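Local coordinates for protein metazoan TIR-STING fusion (Crassostrea gigas, PDB 6WT6) that joins a TIR domain to a STING-type ligand-binding domain in one chain, an arrangement consistent with a role in innate immune signalling, at residues A[173-178]-A[303-308]; A[216-221]-A[278-283]; A[221-226]-A[332-337]; A[231-236]-A[340-345]; A[263-268]-A[344-349]. All blocks are in the same frame, centred on the assembly; numbering follows the deposited sequence.

Contact 1. Residues A[173-178]-A[303-308]; sequences GNLAHG and YVQSMR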
# COMPACT_ATOMS: atom_id res chain seq x y z
N GLY A 173 -3.31 1.90 -7.47
CA GLY A 173 -3.93 0.76 -6.82
C GLY A 173 -4.33 1.10 -5.39
O GLY A 173 -4.28 2.25 -4.95
N ASN A 174 -4.73 0.07 -4.66
CA ASN A 174 -5.13 0.28 -3.27
C ASN A 174 -3.91 0.65 -2.42
O ASN A 174 -2.88 -0.03 -2.47
CB ASN A 174 -5.82 -0.96 -2.71
CG ASN A 174 -6.56 -0.68 -1.40
OD1 ASN A 174 -6.81 0.47 -1.05
ND2 ASN A 174 -6.90 -1.74 -0.67
N LEU A 175 -4.04 1.73 -1.66
CA LEU A 175 -2.97 2.24 -0.80
C LEU A 175 -3.09 1.76 0.64
O LEU A 175 -2.13 1.91 1.40
CB LEU A 175 -2.96 3.78 -0.82
CG LEU A 175 -2.78 4.48 -2.17
CD1 LEU A 175 -3.16 5.95 -2.08
CD2 LEU A 175 -1.34 4.33 -2.64
N ALA A 176 -4.24 1.19 1.02
CA ALA A 176 -4.53 0.92 2.43
C ALA A 176 -3.44 0.08 3.10
O ALA A 176 -2.89 0.46 4.14
CB ALA A 176 -5.89 0.24 2.56
N HIS A 177 -3.11 -1.07 2.50
CA HIS A 177 -2.27 -2.03 3.20
C HIS A 177 -0.83 -1.54 3.32
O HIS A 177 -0.20 -1.72 4.36
CB HIS A 177 -2.33 -3.39 2.49
CG HIS A 177 -3.62 -4.11 2.72
ND1 HIS A 177 -3.74 -5.15 3.62
CD2 HIS A 177 -4.85 -3.92 2.20
CE1 HIS A 177 -4.99 -5.58 3.62
NE2 HIS A 177 -5.68 -4.85 2.77
N GLY A 178 -0.30 -0.93 2.26
CA GLY A 178 1.04 -0.38 2.35
C GLY A 178 1.14 0.73 3.39
O GLY A 178 2.06 0.75 4.21
N TYR A 303 -11.26 9.85 -0.66
CA TYR A 303 -12.09 9.44 0.46
C TYR A 303 -12.14 7.92 0.59
O TYR A 303 -12.05 7.39 1.70
CB TYR A 303 -13.50 10.01 0.31
CG TYR A 303 -13.56 11.53 0.36
CD1 TYR A 303 -12.65 12.25 1.11
CD2 TYR A 303 -14.52 12.22 -0.35
CE1 TYR A 303 -12.70 13.63 1.16
CE2 TYR A 303 -14.58 13.61 -0.31
CZ TYR A 303 -13.66 14.30 0.45
OH TYR A 303 -13.71 15.67 0.50
N VAL A 304 -12.29 7.22 -0.53
CA VAL A 304 -12.38 5.76 -0.49
C VAL A 304 -11.07 5.15 0.00
O VAL A 304 -11.05 4.30 0.90
CB VAL A 304 -12.77 5.21 -1.87
CG1 VAL A 304 -12.56 3.70 -1.92
CG2 VAL A 304 -14.22 5.55 -2.18
N GLN A 305 -9.95 5.59 -0.58
CA GLN A 305 -8.63 5.11 -0.16
C GLN A 305 -8.40 5.37 1.33
O GLN A 305 -7.89 4.51 2.05
CB GLN A 305 -7.53 5.76 -0.99
CG GLN A 305 -7.53 5.40 -2.47
CD GLN A 305 -6.72 4.16 -2.78
OE1 GLN A 305 -6.37 3.39 -1.89
NE2 GLN A 305 -6.42 3.96 -4.06
N SER A 306 -8.78 6.56 1.81
CA SER A 306 -8.49 6.92 3.19
C SER A 306 -9.38 6.16 4.18
O SER A 306 -8.98 5.96 5.33
CB SER A 306 -8.63 8.43 3.38
OG SER A 306 -9.94 8.87 3.06
N MET A 307 -10.59 5.74 3.77
CA MET A 307 -11.41 4.92 4.65
C MET A 307 -10.96 3.46 4.64
O MET A 307 -11.10 2.77 5.66
CB MET A 307 -12.89 5.00 4.25
CG MET A 307 -13.51 6.38 4.48
SD MET A 307 -12.92 7.17 5.99
CE MET A 307 -13.79 6.25 7.23
N ARG A 308 -10.45 2.97 3.51
CA ARG A 308 -9.81 1.65 3.50
C ARG A 308 -8.58 1.64 4.38
O ARG A 308 -8.37 0.71 5.16
CB ARG A 308 -9.46 1.26 2.07
CG ARG A 308 -10.63 0.82 1.22
CD ARG A 308 -10.22 0.72 -0.23
NE ARG A 308 -11.27 0.15 -1.06
CZ ARG A 308 -11.21 0.08 -2.38
NH1 ARG A 308 -10.16 0.56 -3.03
NH2 ARG A 308 -12.21 -0.47 -3.06

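Contact 2. Residues A[216-221]-A[278-283]; sequences LFLFFP and EYIGVI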
# COMPACT_ATOMS: atom_id res chain seq x y z
N LEU A 216 -2.91 7.98 22.94
CA LEU A 216 -2.38 8.91 21.96
C LEU A 216 -3.47 9.18 20.93
O LEU A 216 -3.93 8.25 20.25
CB LEU A 216 -1.13 8.34 21.29
CG LEU A 216 -0.53 9.17 20.15
CD1 LEU A 216 -0.06 10.52 20.67
CD2 LEU A 216 0.60 8.42 19.47
N PHE A 217 -3.89 10.43 20.81
CA PHE A 217 -4.95 10.80 19.88
C PHE A 217 -4.34 11.10 18.52
O PHE A 217 -3.47 11.98 18.40
CB PHE A 217 -5.75 11.99 20.42
CG PHE A 217 -6.64 11.63 21.57
CD1 PHE A 217 -8.00 11.43 21.38
CD2 PHE A 217 -6.11 11.46 22.84
CE1 PHE A 217 -8.82 11.09 22.43
CE2 PHE A 217 -6.93 11.11 23.90
CZ PHE A 217 -8.28 10.93 23.70
N LEU A 218 -4.78 10.37 17.50
CA LEU A 218 -4.25 10.48 16.14
C LEU A 218 -5.30 11.16 15.28
O LEU A 218 -6.43 10.66 15.15
CB LEU A 218 -3.90 9.10 15.59
CG LEU A 218 -2.88 8.28 16.37
CD1 LEU A 218 -2.88 6.84 15.88
CD2 LEU A 218 -1.48 8.90 16.25
N PHE A 219 -4.94 12.29 14.69
CA PHE A 219 -5.90 13.15 14.02
C PHE A 219 -5.94 12.85 12.53
O PHE A 219 -4.89 12.78 11.87
CB PHE A 219 -5.57 14.62 14.28
CG PHE A 219 -5.84 15.03 15.70
CD1 PHE A 219 -7.09 15.49 16.08
CD2 PHE A 219 -4.85 14.92 16.67
CE1 PHE A 219 -7.34 15.85 17.40
CE2 PHE A 219 -5.09 15.28 17.98
CZ PHE A 219 -6.34 15.74 18.34
N PHE A 220 -7.15 12.69 12.01
CA PHE A 220 -7.40 12.22 10.65
C PHE A 220 -8.39 13.18 10.01
O PHE A 220 -9.60 12.91 9.96
CB PHE A 220 -7.93 10.78 10.67
CG PHE A 220 -7.87 10.06 9.34
CD1 PHE A 220 -8.12 10.72 8.15
CD2 PHE A 220 -7.59 8.70 9.30
CE1 PHE A 220 -8.07 10.04 6.94
CE2 PHE A 220 -7.54 8.02 8.10
CZ PHE A 220 -7.78 8.69 6.92
N PRO A 221 -7.92 14.33 9.53
CA PRO A 221 -8.81 15.24 8.80
C PRO A 221 -9.27 14.62 7.49
O PRO A 221 -8.49 13.98 6.78
CB PRO A 221 -7.93 16.48 8.55
CG PRO A 221 -6.53 15.94 8.57
CD PRO A 221 -6.54 14.84 9.60
N GLU A 278 -1.22 14.06 17.66
CA GLU A 278 -0.49 14.36 16.45
C GLU A 278 -1.33 13.93 15.26
O GLU A 278 -2.29 13.17 15.40
CB GLU A 278 0.88 13.67 16.43
CG GLU A 278 0.79 12.15 16.44
CD GLU A 278 2.12 11.49 16.76
OE1 GLU A 278 2.88 12.06 17.58
OE2 GLU A 278 2.42 10.42 16.19
N TYR A 279 -0.97 14.44 14.09
CA TYR A 279 -1.59 13.98 12.86
C TYR A 279 -1.06 12.60 12.48
O TYR A 279 0.06 12.23 12.82
CB TYR A 279 -1.31 14.96 11.71
CG TYR A 279 -2.08 16.27 11.77
CD1 TYR A 279 -3.39 16.34 11.33
CD2 TYR A 279 -1.47 17.43 12.23
CE1 TYR A 279 -4.09 17.53 11.37
CE2 TYR A 279 -2.16 18.62 12.28
CZ TYR A 279 -3.47 18.67 11.85
OH TYR A 279 -4.16 19.86 11.89
N ILE A 280 -1.90 11.83 11.79
CA ILE A 280 -1.45 10.64 11.08
C ILE A 280 -0.77 11.14 9.81
O ILE A 280 -1.43 11.45 8.82
CB ILE A 280 -2.60 9.68 10.76
CG1 ILE A 280 -3.37 9.33 12.04
CG2 ILE A 280 -2.08 8.43 10.08
CD1 ILE A 280 -4.49 8.33 11.82
N GLY A 281 0.57 11.22 9.83
CA GLY A 281 1.29 11.92 8.78
C GLY A 281 1.17 11.26 7.41
O GLY A 281 1.28 11.94 6.39
N VAL A 282 0.94 9.95 7.38
CA VAL A 282 0.93 9.23 6.11
C VAL A 282 -0.24 9.66 5.22
O VAL A 282 -0.14 9.60 3.99
CB VAL A 282 0.94 7.71 6.36
CG1 VAL A 282 -0.39 7.25 6.94
CG2 VAL A 282 1.27 6.96 5.07
N ILE A 283 -1.35 10.11 5.81
CA ILE A 283 -2.52 10.45 5.00
C ILE A 283 -2.26 11.67 4.12
O ILE A 283 -2.92 11.84 3.10
CB ILE A 283 -3.77 10.67 5.87
CG1 ILE A 283 -3.67 11.97 6.66
CG2 ILE A 283 -3.98 9.48 6.80
CD1 ILE A 283 -4.80 12.19 7.65

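Contact 3. Residues A[221-226]-A[332-337]; sequences PQSCRC and YKDVNN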
# COMPACT_ATOMS: atom_id res chain seq x y z
N PRO A 221 -7.92 14.33 9.53
CA PRO A 221 -8.81 15.24 8.80
C PRO A 221 -9.27 14.62 7.49
O PRO A 221 -8.49 13.98 6.78
CB PRO A 221 -7.93 16.48 8.55
CG PRO A 221 -6.53 15.94 8.57
CD PRO A 221 -6.54 14.84 9.60
N GLN A 222 -10.55 14.83 7.16
CA GLN A 222 -11.12 14.18 5.98
C GLN A 222 -10.42 14.62 4.70
O GLN A 222 -10.33 13.85 3.75
CB GLN A 222 -12.62 14.47 5.89
CG GLN A 222 -13.29 13.81 4.69
CD GLN A 222 -14.79 14.05 4.66
OE1 GLN A 222 -15.34 14.71 5.54
NE2 GLN A 222 -15.45 13.51 3.65
N SER A 223 -9.94 15.87 4.65
CA SER A 223 -9.24 16.31 3.45
C SER A 223 -7.86 15.68 3.33
O SER A 223 -7.23 15.83 2.27
CB SER A 223 -9.11 17.83 3.43
OG SER A 223 -8.08 18.24 4.31
N CYS A 224 -7.38 15.02 4.39
CA CYS A 224 -6.05 14.43 4.51
C CYS A 224 -4.94 15.47 4.55
O CYS A 224 -3.76 15.11 4.52
CB CYS A 224 -5.77 13.42 3.39
SG CYS A 224 -7.01 12.10 3.33
N ARG A 225 -5.28 16.76 4.62
CA ARG A 225 -4.28 17.80 4.79
C ARG A 225 -3.78 17.80 6.23
O ARG A 225 -4.55 18.03 7.16
CB ARG A 225 -4.87 19.17 4.45
CG ARG A 225 -4.99 19.45 2.98
CD ARG A 225 -5.62 20.81 2.73
NE ARG A 225 -6.94 20.93 3.34
CZ ARG A 225 -7.64 22.06 3.41
NH1 ARG A 225 -7.13 23.18 2.91
NH2 ARG A 225 -8.83 22.08 3.99
N CYS A 226 -2.49 17.54 6.40
CA CYS A 226 -1.87 17.61 7.71
C CYS A 226 -1.16 18.95 7.87
O CYS A 226 -0.49 19.42 6.95
CB CYS A 226 -0.88 16.46 7.91
SG CYS A 226 -1.63 14.82 7.75
N TYR A 332 -12.35 13.64 11.48
CA TYR A 332 -13.19 14.82 11.57
C TYR A 332 -13.19 15.55 10.23
O TYR A 332 -12.22 15.47 9.47
CB TYR A 332 -12.72 15.76 12.68
CG TYR A 332 -11.32 16.30 12.47
CD1 TYR A 332 -10.20 15.57 12.86
CD2 TYR A 332 -11.11 17.55 11.89
CE1 TYR A 332 -8.91 16.06 12.66
CE2 TYR A 332 -9.84 18.05 11.69
CZ TYR A 332 -8.74 17.30 12.08
OH TYR A 332 -7.47 17.80 11.89
N LYS A 333 -14.28 16.27 9.97
CA LYS A 333 -14.37 17.15 8.81
C LYS A 333 -13.65 18.45 9.14
O LYS A 333 -14.12 19.24 9.96
CB LYS A 333 -15.83 17.43 8.45
CG LYS A 333 -16.65 16.20 8.15
CD LYS A 333 -18.00 16.56 7.54
CE LYS A 333 -18.90 15.33 7.43
NZ LYS A 333 -20.10 15.59 6.59
N ASP A 334 -12.51 18.68 8.48
CA ASP A 334 -11.72 19.88 8.72
C ASP A 334 -12.28 21.02 7.86
O ASP A 334 -11.69 21.44 6.86
CB ASP A 334 -10.24 19.62 8.44
CG ASP A 334 -10.02 18.93 7.11
OD1 ASP A 334 -10.88 18.15 6.69
OD2 ASP A 334 -8.97 19.18 6.48
N VAL A 335 -13.44 21.52 8.28
CA VAL A 335 -14.16 22.55 7.54
C VAL A 335 -14.43 23.81 8.35
O VAL A 335 -14.95 24.79 7.79
CB VAL A 335 -15.49 22.01 6.97
CG1 VAL A 335 -15.25 20.83 6.03
CG2 VAL A 335 -16.45 21.63 8.10
N ASN A 336 -14.10 23.84 9.64
CA ASN A 336 -14.52 24.93 10.52
C ASN A 336 -13.34 25.81 10.92
O ASN A 336 -12.24 25.31 11.18
CB ASN A 336 -15.19 24.38 11.78
CG ASN A 336 -16.56 23.81 11.50
OD1 ASN A 336 -17.39 24.45 10.85
ND2 ASN A 336 -16.81 22.60 11.99
N ASN A 337 -13.59 27.12 10.99
CA ASN A 337 -12.57 28.10 11.36
C ASN A 337 -12.73 28.66 12.76
O ASN A 337 -11.77 29.25 13.27
CB ASN A 337 -12.58 29.28 10.37
CG ASN A 337 -12.20 28.88 8.98
OD1 ASN A 337 -11.40 27.96 8.78
ND2 ASN A 337 -12.76 29.56 7.99
O HOH W 1 -6.42 19.82 7.65

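Contact 4. Residues A[231-236]-A[340-345]; sequences ADESSL and DAMPRL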
# COMPACT_ATOMS: atom_id res chain seq x y z
N ALA A 231 -2.23 22.23 16.98
CA ALA A 231 -2.49 23.53 17.59
C ALA A 231 -2.65 24.64 16.56
O ALA A 231 -3.16 25.71 16.91
CB ALA A 231 -1.37 23.88 18.57
N ASP A 232 -2.25 24.41 15.31
CA ASP A 232 -2.49 25.38 14.24
C ASP A 232 -3.97 25.49 13.88
O ASP A 232 -4.33 26.36 13.09
CB ASP A 232 -1.69 25.01 13.00
CG ASP A 232 -0.20 25.20 13.19
OD1 ASP A 232 0.17 26.05 14.02
OD2 ASP A 232 0.59 24.51 12.51
N GLU A 233 -4.82 24.62 14.43
CA GLU A 233 -6.25 24.68 14.16
C GLU A 233 -6.97 25.68 15.05
O GLU A 233 -8.07 26.11 14.70
CB GLU A 233 -6.89 23.30 14.33
CG GLU A 233 -6.78 22.41 13.10
CD GLU A 233 -7.80 22.76 12.03
OE1 GLU A 233 -8.81 23.41 12.36
OE2 GLU A 233 -7.58 22.38 10.87
N SER A 234 -6.38 26.04 16.19
CA SER A 234 -7.02 26.98 17.10
C SER A 234 -5.99 27.51 18.09
O SER A 234 -5.21 26.74 18.65
CB SER A 234 -8.19 26.32 17.84
OG SER A 234 -8.81 27.23 18.74
N SER A 235 -6.01 28.83 18.31
CA SER A 235 -5.15 29.44 19.31
C SER A 235 -5.50 29.01 20.72
O SER A 235 -4.70 29.25 21.64
CB SER A 235 -5.22 30.96 19.19
OG SER A 235 -6.53 31.43 19.51
N LEU A 236 -6.66 28.38 20.93
CA LEU A 236 -7.05 27.86 22.23
C LEU A 236 -6.44 26.50 22.53
O LEU A 236 -6.64 25.97 23.63
CB LEU A 236 -8.57 27.80 22.33
CG LEU A 236 -9.26 29.16 22.20
CD1 LEU A 236 -10.78 29.01 22.14
CD2 LEU A 236 -8.84 30.07 23.34
N ASP A 340 -13.62 27.71 18.64
CA ASP A 340 -14.27 26.76 19.54
C ASP A 340 -14.42 25.38 18.94
O ASP A 340 -14.62 24.41 19.69
CB ASP A 340 -15.66 27.27 19.93
CG ASP A 340 -15.62 28.57 20.67
OD1 ASP A 340 -14.51 28.98 21.09
OD2 ASP A 340 -16.69 29.20 20.84
N ALA A 341 -14.34 25.25 17.61
CA ALA A 341 -14.75 24.02 16.95
C ALA A 341 -13.80 22.87 17.29
O ALA A 341 -14.23 21.83 17.79
CB ALA A 341 -14.83 24.25 15.44
N MET A 342 -12.51 23.04 17.01
CA MET A 342 -11.56 21.96 17.24
C MET A 342 -11.37 21.71 18.74
O MET A 342 -11.34 20.55 19.16
CB MET A 342 -10.22 22.25 16.56
CG MET A 342 -9.20 21.13 16.70
SD MET A 342 -9.67 19.67 15.75
CE MET A 342 -9.80 20.40 14.12
N PRO A 343 -11.24 22.75 19.58
CA PRO A 343 -11.22 22.49 21.03
C PRO A 343 -12.41 21.70 21.55
O PRO A 343 -12.23 20.81 22.39
CB PRO A 343 -11.17 23.90 21.62
CG PRO A 343 -10.40 24.67 20.63
CD PRO A 343 -10.84 24.14 19.29
N ARG A 344 -13.62 21.99 21.07
CA ARG A 344 -14.79 21.27 21.57
C ARG A 344 -14.79 19.82 21.10
O ARG A 344 -15.26 18.93 21.82
CB ARG A 344 -16.08 21.96 21.14
CG ARG A 344 -17.34 21.31 21.68
CD ARG A 344 -18.57 22.18 21.48
NE ARG A 344 -18.48 23.44 22.22
CZ ARG A 344 -18.19 24.61 21.67
NH1 ARG A 344 -17.96 24.70 20.37
NH2 ARG A 344 -18.13 25.70 22.43
N LEU A 345 -14.28 19.56 19.90
CA LEU A 345 -14.20 18.19 19.41
C LEU A 345 -13.23 17.37 20.25
O LEU A 345 -13.53 16.23 20.63
CB LEU A 345 -13.77 18.19 17.94
CG LEU A 345 -13.35 16.82 17.41
CD1 LEU A 345 -14.53 15.86 17.42
CD2 LEU A 345 -12.76 16.95 16.02
O HOH W 2 -11.14 25.23 16.05

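Contact 5. Residues A[263-268]-A[344-349]; sequences YSVTDD and RLICNE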
# COMPACT_ATOMS: atom_id res chain seq x y z
N TYR A 263 -0.66 18.67 24.45
CA TYR A 263 -1.43 19.89 24.29
C TYR A 263 -2.45 20.01 25.40
O TYR A 263 -2.75 19.04 26.11
CB TYR A 263 -2.13 19.94 22.93
CG TYR A 263 -1.20 19.89 21.74
CD1 TYR A 263 -0.68 21.05 21.19
CD2 TYR A 263 -0.85 18.68 21.16
CE1 TYR A 263 0.16 21.01 20.10
CE2 TYR A 263 -0.01 18.63 20.06
CZ TYR A 263 0.50 19.80 19.54
OH TYR A 263 1.34 19.77 18.45
N SER A 264 -2.99 21.22 25.55
CA SER A 264 -4.07 21.50 26.47
C SER A 264 -5.26 22.07 25.70
O SER A 264 -5.10 22.70 24.65
CB SER A 264 -3.64 22.49 27.55
OG SER A 264 -4.56 22.52 28.62
N VAL A 265 -6.45 21.85 26.25
CA VAL A 265 -7.68 22.33 25.62
C VAL A 265 -8.69 22.60 26.72
O VAL A 265 -8.78 21.86 27.71
CB VAL A 265 -8.19 21.31 24.58
CG1 VAL A 265 -8.41 19.94 25.21
CG2 VAL A 265 -9.44 21.79 23.93
N THR A 266 -9.45 23.69 26.57
CA THR A 266 -10.37 24.18 27.60
C THR A 266 -11.80 23.89 27.18
O THR A 266 -12.20 24.21 26.06
CB THR A 266 -10.18 25.68 27.82
OG1 THR A 266 -8.81 25.95 28.16
CG2 THR A 266 -11.07 26.16 28.95
N ASP A 267 -12.58 23.29 28.09
CA ASP A 267 -13.97 22.98 27.81
C ASP A 267 -14.84 24.17 28.21
O ASP A 267 -14.33 25.29 28.39
CB ASP A 267 -14.36 21.67 28.52
CG ASP A 267 -14.41 21.81 30.03
OD1 ASP A 267 -13.77 22.73 30.58
OD2 ASP A 267 -15.10 20.99 30.67
N ASP A 268 -16.15 23.97 28.36
CA ASP A 268 -17.04 25.10 28.64
C ASP A 268 -16.88 25.63 30.05
O ASP A 268 -17.11 26.82 30.29
CB ASP A 268 -18.49 24.71 28.39
CG ASP A 268 -18.74 24.24 26.98
OD1 ASP A 268 -17.98 24.63 26.06
OD2 ASP A 268 -19.71 23.50 26.77
N ARG A 344 -13.62 21.99 21.07
CA ARG A 344 -14.79 21.27 21.57
C ARG A 344 -14.79 19.82 21.10
O ARG A 344 -15.26 18.93 21.82
CB ARG A 344 -16.08 21.96 21.14
CG ARG A 344 -17.34 21.31 21.68
CD ARG A 344 -18.57 22.18 21.48
NE ARG A 344 -18.48 23.44 22.22
CZ ARG A 344 -18.19 24.61 21.67
NH1 ARG A 344 -17.96 24.70 20.37
NH2 ARG A 344 -18.13 25.70 22.43
N LEU A 345 -14.28 19.56 19.90
CA LEU A 345 -14.20 18.19 19.41
C LEU A 345 -13.23 17.37 20.25
O LEU A 345 -13.53 16.23 20.63
CB LEU A 345 -13.77 18.19 17.94
CG LEU A 345 -13.35 16.82 17.41
CD1 LEU A 345 -14.53 15.86 17.42
CD2 LEU A 345 -12.76 16.95 16.02
N ILE A 346 -12.06 17.93 20.57
CA ILE A 346 -11.05 17.19 21.31
C ILE A 346 -11.50 16.94 22.75
O ILE A 346 -11.33 15.84 23.28
CB ILE A 346 -9.70 17.92 21.27
CG1 ILE A 346 -9.22 18.08 19.82
CG2 ILE A 346 -8.66 17.18 22.09
CD1 ILE A 346 -7.92 18.87 19.69
N CYS A 347 -12.08 17.96 23.40
CA CYS A 347 -12.62 17.77 24.75
C CYS A 347 -13.66 16.67 24.78
O CYS A 347 -13.73 15.90 25.74
CB CYS A 347 -13.22 19.08 25.27
SG CYS A 347 -12.03 20.31 25.82
N ASN A 348 -14.49 16.58 23.74
CA ASN A 348 -15.45 15.50 23.67
C ASN A 348 -14.76 14.14 23.60
O ASN A 348 -15.17 13.19 24.26
CB ASN A 348 -16.38 15.69 22.47
CG ASN A 348 -17.66 16.41 22.84
OD1 ASN A 348 -18.57 15.82 23.42
ND2 ASN A 348 -17.75 17.69 22.48
N GLU A 349 -13.69 14.04 22.80
CA GLU A 349 -13.00 12.76 22.67
C GLU A 349 -12.24 12.41 23.94
O GLU A 349 -12.23 11.24 24.35
CB GLU A 349 -12.05 12.79 21.47
CG GLU A 349 -12.72 12.44 20.15
CD GLU A 349 -13.26 11.02 20.12
OE1 GLU A 349 -12.85 10.19 20.96
OE2 GLU A 349 -14.10 10.73 19.24
O HOH W 3 -16.81 26.63 25.26

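Contact 1. Residues A[173-178]-A[303-308]
Gln305, on helix 299-319, uses both ends of its amide to grip the backbone that leads into helix 176-204. Its NE2 donates to Gly173 O at 2.9 Å, approaching from above that carbonyl's plane, while OE1 accepts from Leu175 N at 2.9 Å on an in-plane lone pair, with a nearly straight N-H...O angle of 169°. A bend at chi2 (-88°) turns the amide to meet both partners, so one side chain satisfies both Gly173 O and Leu175 N in this buried turn. The turn leads into the long helix 176-204 of the STING domain, and Asn174 caps it: its OD1, with CG anti to the backbone N, accepts a weak bond from Ala176 N. Asn174 OD1 and Gln305 OE1, both acceptors, are 3.1 Å apart without a bond. Arg308 runs extended past Asn174, its CD 3.5 Å from OD1 of Asn174, and its NE donates to Leu106 O of the second subunit. The methyl CB of Ala176 rests 3.5 Å from Arg308 C, where the two helices come close.

Contact 2. Residues A[216-221]-A[278-283]
Two parallel strands meet where 278-279 ends, and three backbone bonds record the register. Glu278 N donates to Phe217 O, Phe219 N to Glu278 O, and Ile280 N to Phe219 O, the last being the straightest. Leu218 pairs with Glu278 and Phe219 with Tyr279, so the first pair projects from one face of the sheet and the second from the other. Glu278 takes the crowded chi1 position, CG between the backbone N and the carbonyl carbon (62°), then extends alongside Leu218, with CG 4.0 Å from Leu218 CD2; its OE2 is hydrogen-bonded to Tyr187 OH of helix 176-204. Ile280 lays CG1 against Leu218 CB at 3.6 Å. Phe220 has CG anti to its backbone N (chi1 -164°), and the ring receives Ile283 CG2 over one face, 4.1 Å from the centroid, a CH-pi contact offset toward the rim. The crowded chi1 of Ile283 (72°) sends CD1 to Phe220 CD1 and to Pro221 CD, 3.7 Å from each. Tyr279 presents its ring edge to Pro221, CD1 being 3.9 Å from Pro221 CD. Strand 327-332 flanks strand 212-221 on the side away from 272-279, Tyr183 of helix 176-204 touches Leu218 and Ile280, and Phe309 of helix 299-319 packs on Ile280 and Ile283.

Contact 3. Residues A[221-226]-A[332-337]
Backbone pairing comes first: Gln222 N donates to Tyr332 O at 2.9 Å, nearly along the C=O axis, and closes the last parallel bridge, Pro221 with Tyr332. A type I beta turn from Pro221 to Cys224 follows. Side-chain hydrogen bonds centre on Asp334, whose CG sits in the crowded chi1 position (49°) and faces that turn. Its OD1 accepts from Ser223 N at 3.2 Å and its OD2 from Ser223 OG at 2.5 Å, each oxygen through its syn lone pair, so the carboxylate straddles the serine. Ser223 OG in turn accepts from Arg225 N, an ST turn, and from Arg225 NE, which lies 3.1 Å from it with OG in the guanidinium plane. Charge adds a long salt bridge of 3.8 Å from Arg225 NH2 to Asp334 OD2, and one water donates to both Arg225 O and Asp334 OD2. Clustered donors of this kind would be expected to keep Asp334 ionised. Among the packing contacts, Pro221 CA lies over one face of the Tyr332 ring, 4.0 Å from the centroid, a CH-pi contact, and the extended Gln222 lies beside Lys333, pointing the same way, with Gln222 OE1 3.3 Å from Lys333 CG. The two loops leave neighbouring strands 212-221 and 327-332; Lys302 of helix 299-319 donates to Ser223 O, and Met342 and Leu345 of helix 341-356 pack on Tyr332.

Contact 4. Residues A[231-236]-A[340-345]
The loop that links strands 212-221 and 238-243 of the STING domain, whose 3-10 segment ends at 231-233, packs here on the N-terminal part of helix 341-356. Met342 carries one half of the contact. Its CB lies 4.1 Å from Glu233 CB; CG, anti to the backbone N (chi1 -177°), comes 4.0 Å from that same Glu233 CB. The chain then bends at both chi2 (69°) and chi3 (57°), so that past SD the methyl CE folds back across the glutamate, reaching CG, CD and finally OE1 of Glu233, 3.6 Å away. Glu233 is itself bent at chi2, and the two side chains cross obliquely; its other oxygen, OE2, has a long, weak ion pair with Arg227. Pro343 carries the other half. Its CG meets Ser234 OG at 3.6 Å and Leu236 CB at 4.0 Å, so the proline ring sits against both residues. Ser234 OG lies anti to the backbone N, accepts from Leu236 N in an ST turn, and is hydrogen-bonded to Ser339 O, which ties the loop to the residue just before 340-345. Leu236 points along Asp340, CD1 3.9 Å from its OD1. Near that end of the helix, Met342 N donates to a water 2.8 Å from it, and that water makes a weak bond to Glu233 O.

Contact 5. Residues A[263-268]-A[344-349]
Cys347 SG is the point of closest contact, reaching Val265 CG2 at 3.5 Å and CG1 at 3.7 Å. The sulfur lies anti to its carbonyl carbon (chi1 -77°) and also meets Asp267 CB at 3.8 Å, so it sits against the strand just where 263-266 gives way to loop. Val265 additionally touches Ile346, CG1 to CG2 at 4.2 Å. On the more exposed side, Arg344, bent at chi3, sets its guanidinium edge toward Asp268 in a long salt bridge, NH2 to OD1 being 3.8 Å; a water donates to Asp268 OD1 and accepts weakly from Arg344 NH2. Farther out, Asp267 OD2 forms a salt bridge with Lys351 of the same helix, and Asn348 ND2 joins Asn348 N in donating to Arg344 O. Phe275 of the adjoining strand lies against both Val265 and Ile346. The axes of the short segments 263-266 and 344-349 approach to 8.1 Å, their N-to-C directions 100° apart: the helix runs across this strand and packs on the mixed sheet of the alpha/beta STING domain.

How the contacts relate
All five contacts lie in the STING domain and run outward through it, from contact 1, centred about 6 Å from the chain centre, to contact 5 at about 33 Å. Contact 2 is nested in the chain loop closed by contact 1, while contact 3 crosses both. Contacts 2 and 3 share Pro221, their centres about 11 Å apart, and follow strand 212-221, which lies between 272-279 and 327-332. Contacts 4 and 5 share Arg344 and Leu345 on helix 341-356, with centres about 8 Å apart. Contact 1 touches contacts 2 and 3 through Ser306 and Tyr303. The mixed sheet thus links the helices near the second subunit with the last modelled helix, 341-356.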